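Local coordinates for terminase large subunit (Thermus phage G20c, PDB 5M1P), which cuts viral DNA through this nuclease domain, as part of the ATP-driven motor that packages the genome into empty capsids, at residues R25-I39 with A82-A94. Numbering follows the deposited sequence.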
loop_
_atom_site.group_PDB
_atom_site.type_symbol
_atom_site.label_atom_id
_atom_site.label_comp_id
_atom_site.label_asym_id
_atom_site.label_seq_id
_atom_site.Cartn_x
_atom_site.Cartn_y
_atom_site.Cartn_z
ATOM N N ARG A 25 -2.181 0.500 -13.874
ATOM C CA ARG A 25 -1.567 1.606 -13.135
ATOM C C ARG A 25 -2.421 2.856 -13.120
ATOM O O ARG A 25 -2.991 3.226 -14.143
ATOM C CB ARG A 25 -0.232 2.001 -13.745
ATOM C CG ARG A 25 0.805 0.904 -13.768
ATOM C CD ARG A 25 2.115 1.485 -14.250
ATOM N NE ARG A 25 3.186 0.511 -14.237
ATOM C CZ ARG A 25 4.471 0.804 -14.433
ATOM N NH1 ARG A 25 4.858 2.055 -14.667
ATOM N NH2 ARG A 25 5.383 -0.158 -14.384
ATOM N N LEU A 26 -2.453 3.518 -11.971
ATOM C CA LEU A 26 -2.923 4.891 -11.866
ATOM C C LEU A 26 -1.695 5.768 -11.711
ATOM O O LEU A 26 -1.049 5.741 -10.667
ATOM C CB LEU A 26 -3.845 5.059 -10.659
ATOM C CG LEU A 26 -5.059 4.128 -10.590
ATOM C CD1 LEU A 26 -6.032 4.601 -9.514
ATOM C CD2 LEU A 26 -5.734 3.971 -11.938
ATOM N N VAL A 27 -1.374 6.554 -12.732
ATOM C CA VAL A 27 -0.114 7.293 -12.753
ATOM C C VAL A 27 -0.433 8.741 -12.470
ATOM O O VAL A 27 -1.096 9.396 -13.272
ATOM C CB VAL A 27 0.623 7.175 -14.104
ATOM C CG1 VAL A 27 1.978 7.889 -14.047
ATOM C CG2 VAL A 27 0.828 5.710 -14.460
ATOM N N VAL A 28 0.036 9.224 -11.322
ATOM C CA VAL A 28 -0.121 10.618 -10.925
ATOM C C VAL A 28 0.998 11.442 -11.544
ATOM O O VAL A 28 0.769 12.520 -12.110
ATOM C CB VAL A 28 -0.106 10.776 -9.391
ATOM C CG1 VAL A 28 -0.151 12.244 -9.002
ATOM C CG2 VAL A 28 -1.308 10.060 -8.788
ATOM N N GLU A 29 2.221 10.962 -11.403
ATOM C CA GLU A 29 3.340 11.641 -12.019
ATOM C C GLU A 29 4.456 10.684 -12.334
ATOM O O GLU A 29 4.679 9.679 -11.639
ATOM C CB GLU A 29 3.823 12.789 -11.153
ATOM C CG GLU A 29 4.353 12.412 -9.795
ATOM C CD GLU A 29 4.622 13.637 -8.949
ATOM O OE1 GLU A 29 5.795 14.040 -8.847
ATOM O OE2 GLU A 29 3.648 14.218 -8.419
ATOM N N ASP A 30 5.162 11.010 -13.408
ATOM C CA ASP A 30 6.266 10.183 -13.853
ATOM C C ASP A 30 7.469 10.442 -12.958
ATOM O O ASP A 30 7.498 11.397 -12.177
ATOM C CB ASP A 30 6.557 10.432 -15.337
ATOM C CG ASP A 30 5.500 9.820 -16.257
ATOM O OD1 ASP A 30 4.974 8.725 -15.961
ATOM O OD2 ASP A 30 5.217 10.414 -17.309
ATOM N N TYR A 31 8.439 9.538 -13.039
ATOM C CA TYR A 31 9.656 9.590 -12.246
ATOM C C TYR A 31 10.369 10.951 -12.340
ATOM O O TYR A 31 10.600 11.466 -13.437
ATOM C CB TYR A 31 10.588 8.497 -12.756
ATOM C CG TYR A 31 11.956 8.453 -12.116
ATOM C CD1 TYR A 31 12.108 8.464 -10.720
ATOM C CD2 TYR A 31 13.105 8.341 -12.900
ATOM C CE1 TYR A 31 13.350 8.387 -10.123
ATOM C CE2 TYR A 31 14.355 8.255 -12.317
ATOM C CZ TYR A 31 14.485 8.298 -10.933
ATOM O OH TYR A 31 15.734 8.227 -10.346
ATOM N N ARG A 32 10.735 11.495 -11.177
ATOM C CA ARG A 32 11.603 12.674 -11.042
ATOM C C ARG A 32 12.929 12.182 -10.458
ATOM O O ARG A 32 12.954 11.741 -9.318
ATOM C CB ARG A 32 11.001 13.659 -10.037
ATOM C CG ARG A 32 9.677 14.308 -10.386
ATOM C CD ARG A 32 9.285 15.232 -9.240
ATOM N NE ARG A 32 10.333 16.210 -8.907
ATOM C CZ ARG A 32 10.349 17.499 -9.261
ATOM N NH1 ARG A 32 9.368 18.041 -9.980
ATOM N NH2 ARG A 32 11.369 18.265 -8.881
ATOM N N PRO A 33 14.046 12.275 -11.205
ATOM C CA PRO A 33 15.298 11.675 -10.692
ATOM C C PRO A 33 15.988 12.374 -9.518
ATOM O O PRO A 33 16.895 11.796 -8.912
ATOM C CB PRO A 33 16.217 11.683 -11.916
ATOM C CG PRO A 33 15.732 12.841 -12.706
ATOM C CD PRO A 33 14.239 12.888 -12.528
ATOM N N ASP A 34 15.574 13.598 -9.211
ATOM C CA ASP A 34 16.023 14.291 -8.004
ATOM C C ASP A 34 15.349 13.803 -6.703
ATOM O O ASP A 34 15.759 14.212 -5.612
ATOM C CB ASP A 34 15.846 15.812 -8.151
ATOM C CG ASP A 34 14.408 16.228 -8.462
ATOM O OD1 ASP A 34 13.589 15.386 -8.906
ATOM O OD2 ASP A 34 14.101 17.420 -8.290
ATOM N N HIS A 35 14.317 12.961 -6.811
ATOM C CA HIS A 35 13.614 12.431 -5.654
ATOM C C HIS A 35 13.877 10.947 -5.458
ATOM O O HIS A 35 14.268 10.235 -6.388
ATOM C CB HIS A 35 12.119 12.684 -5.795
ATOM C CG HIS A 35 11.747 14.133 -5.704
ATOM N ND1 HIS A 35 10.449 14.570 -5.811
ATOM C CD2 HIS A 35 12.502 15.241 -5.495
ATOM C CE1 HIS A 35 10.413 15.884 -5.680
ATOM N NE2 HIS A 35 11.648 16.316 -5.496
ATOM N N ILE A 36 13.654 10.496 -4.229
ATOM C CA ILE A 36 13.850 9.106 -3.825
ATOM C C ILE A 36 12.456 8.526 -3.577
ATOM O O ILE A 36 11.592 9.190 -3.002
ATOM C CB ILE A 36 14.734 9.033 -2.556
ATOM C CG1 ILE A 36 16.158 9.526 -2.858
ATOM C CG2 ILE A 36 14.771 7.629 -1.964
ATOM C CD1 ILE A 36 17.027 8.546 -3.621
ATOM N N TYR A 37 12.250 7.284 -4.011
ATOM C CA TYR A 37 10.943 6.634 -3.936
ATOM C C TYR A 37 11.034 5.308 -3.212
ATOM O O TYR A 37 12.096 4.676 -3.151
ATOM C CB TYR A 37 10.442 6.352 -5.347
ATOM C CG TYR A 37 10.187 7.574 -6.186
ATOM C CD1 TYR A 37 11.229 8.261 -6.815
ATOM C CD2 TYR A 37 8.899 8.045 -6.364
ATOM C CE1 TYR A 37 10.982 9.378 -7.592
ATOM C CE2 TYR A 37 8.646 9.163 -7.148
ATOM C CZ TYR A 37 9.697 9.825 -7.761
ATOM O OH TYR A 37 9.457 10.925 -8.559
ATOM N N CYS A 38 9.896 4.876 -2.680
ATOM C CA CYS A 38 9.751 3.509 -2.208
ATOM C C CYS A 38 8.402 3.024 -2.695
ATOM O O CYS A 38 7.596 3.826 -3.187
ATOM C CB CYS A 38 9.880 3.421 -0.690
ATOM S SG CYS A 38 8.487 4.115 0.216
ATOM N N ILE A 39 8.164 1.723 -2.569
ATOM C CA ILE A 39 6.941 1.104 -3.049
ATOM C C ILE A 39 6.375 0.199 -1.971
ATOM O O ILE A 39 7.006 -0.794 -1.618
ATOM C CB ILE A 39 7.192 0.256 -4.318
ATOM C CG1 ILE A 39 7.940 1.085 -5.378
ATOM C CG2 ILE A 39 5.883 -0.317 -4.847
ATOM C CD1 ILE A 39 8.287 0.335 -6.640
ATOM N N ALA A 82 9.402 -3.809 -12.560
ATOM C CA ALA A 82 9.232 -2.737 -13.533
ATOM C C ALA A 82 8.943 -1.399 -12.856
ATOM O O ALA A 82 9.553 -0.395 -13.207
ATOM C CB ALA A 82 8.160 -3.080 -14.553
ATOM N N LEU A 83 8.054 -1.388 -11.868
ATOM C CA LEU A 83 7.763 -0.161 -11.107
ATOM C C LEU A 83 8.987 0.378 -10.406
ATOM O O LEU A 83 9.241 1.574 -10.409
ATOM C CB LEU A 83 6.679 -0.406 -10.047
ATOM C CG LEU A 83 5.245 -0.401 -10.535
ATOM C CD1 LEU A 83 4.323 -0.948 -9.460
ATOM C CD2 LEU A 83 4.824 1.009 -10.943
ATOM N N SER A 84 9.730 -0.518 -9.773
ATOM C CA SER A 84 10.952 -0.134 -9.096
ATOM C C SER A 84 11.923 0.519 -10.082
ATOM O O SER A 84 12.445 1.601 -9.819
ATOM C CB SER A 84 11.612 -1.343 -8.442
ATOM O OG SER A 84 12.873 -1.006 -7.912
ATOM N N GLU A 85 12.131 -0.134 -11.222
ATOM C CA GLU A 85 13.031 0.393 -12.239
ATOM C C GLU A 85 12.535 1.727 -12.807
ATOM O O GLU A 85 13.326 2.650 -12.996
ATOM C CB GLU A 85 13.258 -0.646 -13.346
ATOM C CG GLU A 85 14.110 -1.827 -12.894
ATOM C CD GLU A 85 14.296 -2.886 -13.964
ATOM O OE1 GLU A 85 14.865 -3.948 -13.633
ATOM O OE2 GLU A 85 13.855 -2.693 -15.121
ATOM N N ASP A 86 11.223 1.842 -13.036
ATOM C CA ASP A 86 10.649 3.078 -13.559
ATOM C C ASP A 86 10.930 4.250 -12.625
ATOM O O ASP A 86 11.148 5.357 -13.088
ATOM C CB ASP A 86 9.131 2.966 -13.726
ATOM C CG ASP A 86 8.688 2.037 -14.871
ATOM O OD1 ASP A 86 9.492 1.636 -15.729
ATOM O OD2 ASP A 86 7.488 1.719 -14.910
ATOM N N TYR A 87 10.895 4.005 -11.316
ATOM C CA TYR A 87 11.127 5.041 -10.298
ATOM C C TYR A 87 12.523 4.988 -9.659
ATOM O O TYR A 87 12.706 5.218 -8.456
ATOM C CB TYR A 87 9.978 5.027 -9.283
ATOM C CG TYR A 87 8.701 5.551 -9.903
ATOM C CD1 TYR A 87 7.806 4.704 -10.566
ATOM C CD2 TYR A 87 8.407 6.905 -9.867
ATOM C CE1 TYR A 87 6.647 5.201 -11.152
ATOM C CE2 TYR A 87 7.253 7.394 -10.439
ATOM C CZ TYR A 87 6.377 6.547 -11.090
ATOM O OH TYR A 87 5.240 7.040 -11.674
ATOM N N GLY A 88 13.526 4.744 -10.500
ATOM C CA GLY A 88 14.924 4.919 -10.116
ATOM C C GLY A 88 15.444 3.866 -9.165
ATOM O O GLY A 88 16.167 4.180 -8.217
ATOM N N HIS A 89 15.039 2.619 -9.408
ATOM C CA HIS A 89 15.300 1.492 -8.511
ATOM C C HIS A 89 14.756 1.770 -7.126
ATOM O O HIS A 89 15.436 1.601 -6.119
ATOM C CB HIS A 89 16.791 1.130 -8.479
ATOM C CG HIS A 89 17.295 0.601 -9.779
ATOM N ND1 HIS A 89 18.076 1.347 -10.633
ATOM C CD2 HIS A 89 17.096 -0.591 -10.391
ATOM C CE1 HIS A 89 18.352 0.631 -11.708
ATOM N NE2 HIS A 89 17.773 -0.550 -11.585
ATOM N N ALA A 90 13.495 2.203 -7.098
ATOM C CA ALA A 90 12.791 2.458 -5.851
ATOM C C ALA A 90 12.761 1.179 -5.034
ATOM O O ALA A 90 12.497 0.102 -5.576
ATOM C CB ALA A 90 11.376 2.910 -6.137
ATOM N N TYR A 91 13.015 1.289 -3.736
ATOM C CA TYR A 91 12.987 0.096 -2.895
ATOM C C TYR A 91 11.575 -0.266 -2.484
ATOM O O TYR A 91 10.727 0.609 -2.247
ATOM C CB TYR A 91 13.892 0.220 -1.680
ATOM C CG TYR A 91 13.453 1.135 -0.574
ATOM C CD1 TYR A 91 13.768 2.480 -0.608
ATOM C CD2 TYR A 91 12.746 0.655 0.524
ATOM C CE1 TYR A 91 13.421 3.330 0.423
ATOM C CE2 TYR A 91 12.391 1.495 1.567
ATOM C CZ TYR A 91 12.710 2.842 1.502
ATOM O OH TYR A 91 12.376 3.694 2.516
ATOM N N VAL A 92 11.330 -1.562 -2.405
ATOM C CA VAL A 92 10.033 -2.079 -2.067
ATOM C C VAL A 92 9.950 -2.347 -0.560
ATOM O O VAL A 92 10.844 -2.949 0.009
ATOM C CB VAL A 92 9.759 -3.370 -2.856
ATOM C CG1 VAL A 92 8.378 -3.911 -2.504
ATOM C CG2 VAL A 92 9.860 -3.136 -4.361
ATOM N N VAL A 93 8.870 -1.903 0.068
ATOM C CA VAL A 93 8.533 -2.294 1.432
ATOM C C VAL A 93 7.498 -3.391 1.286
ATOM O O VAL A 93 6.335 -3.131 0.972
ATOM C CB VAL A 93 7.971 -1.121 2.251
ATOM C CG1 VAL A 93 7.741 -1.531 3.701
ATOM C CG2 VAL A 93 8.882 0.096 2.154
ATOM N N ALA A 94 7.935 -4.622 1.494
ATOM C CA ALA A 94 7.164 -5.798 1.098
ATOM C C ALA A 94 6.573 -6.488 2.310
ATOM O O ALA A 94 7.312 -6.883 3.206
ATOM C CB ALA A 94 8.061 -6.769 0.363
HETATM O O HOH W 1 5.495 6.452 -14.476
HETATM O O HOH W 2 14.110 6.116 -6.123
#
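The Tyr31 ring lies between two backbones: Gly88 N sits over one face, toward the rim, and Pro33 N over the other. Gly88 suits this place because its positive phi favours glycine and because Tyr31 OH comes within 3.4 Å of Gly88 CA, leaving no room for a side chain. Tyr37 takes Tyr87 CD2 over one face, 3.5 Å from Tyr37 CE2, with the planes inclined at 56°; the edge of the Tyr37 ring meets Arg32 O, and its hydroxyl accepts the backbone N-H of Arg32. The Tyr87 ring, buried among these residues, uses its edge instead, its hydroxyl donating to Glu29 O at 2.7 Å and also accepting from a water shared with Asp30 OD1. A tyrosine thus combines apolar bulk with a polar tip that ties down the loop. The flat Arg25 guanidinium offers Leu83 CD2 a face that tolerates a methyl, while its edge serves Asp86: NH1 and NH2 both grip OD2 in plane, at 2.7 Å from NH1, although the carboxylate is turned 63° away. With Tyr91 CG between its backbone N and carbonyl carbon (chi1 73°), the ring leans toward strand 37-42 and lays a face over Cys38 CB, a CH-pi contact 3.7 Å from the centroid; the Tyr91 hydroxyl bonds Gln188. Ile39 N donates to Tyr91 O and Val93 N to Ile39 O, while the slim Ala90 lets Tyr37 and Ile39 close in. Next in sequence comes Asp95, a probable catalytic metal ligand. Strands 37-42 and 91-94 thus run parallel, side by side, in the mixed RNase H-like sheet; helix 73-86 packs on the face carrying Ile39, whose CD1 reaches Ser84 N at 3.6 Å, and its Leu83 and the following Tyr87 also touch strands 49-56 and 61-69.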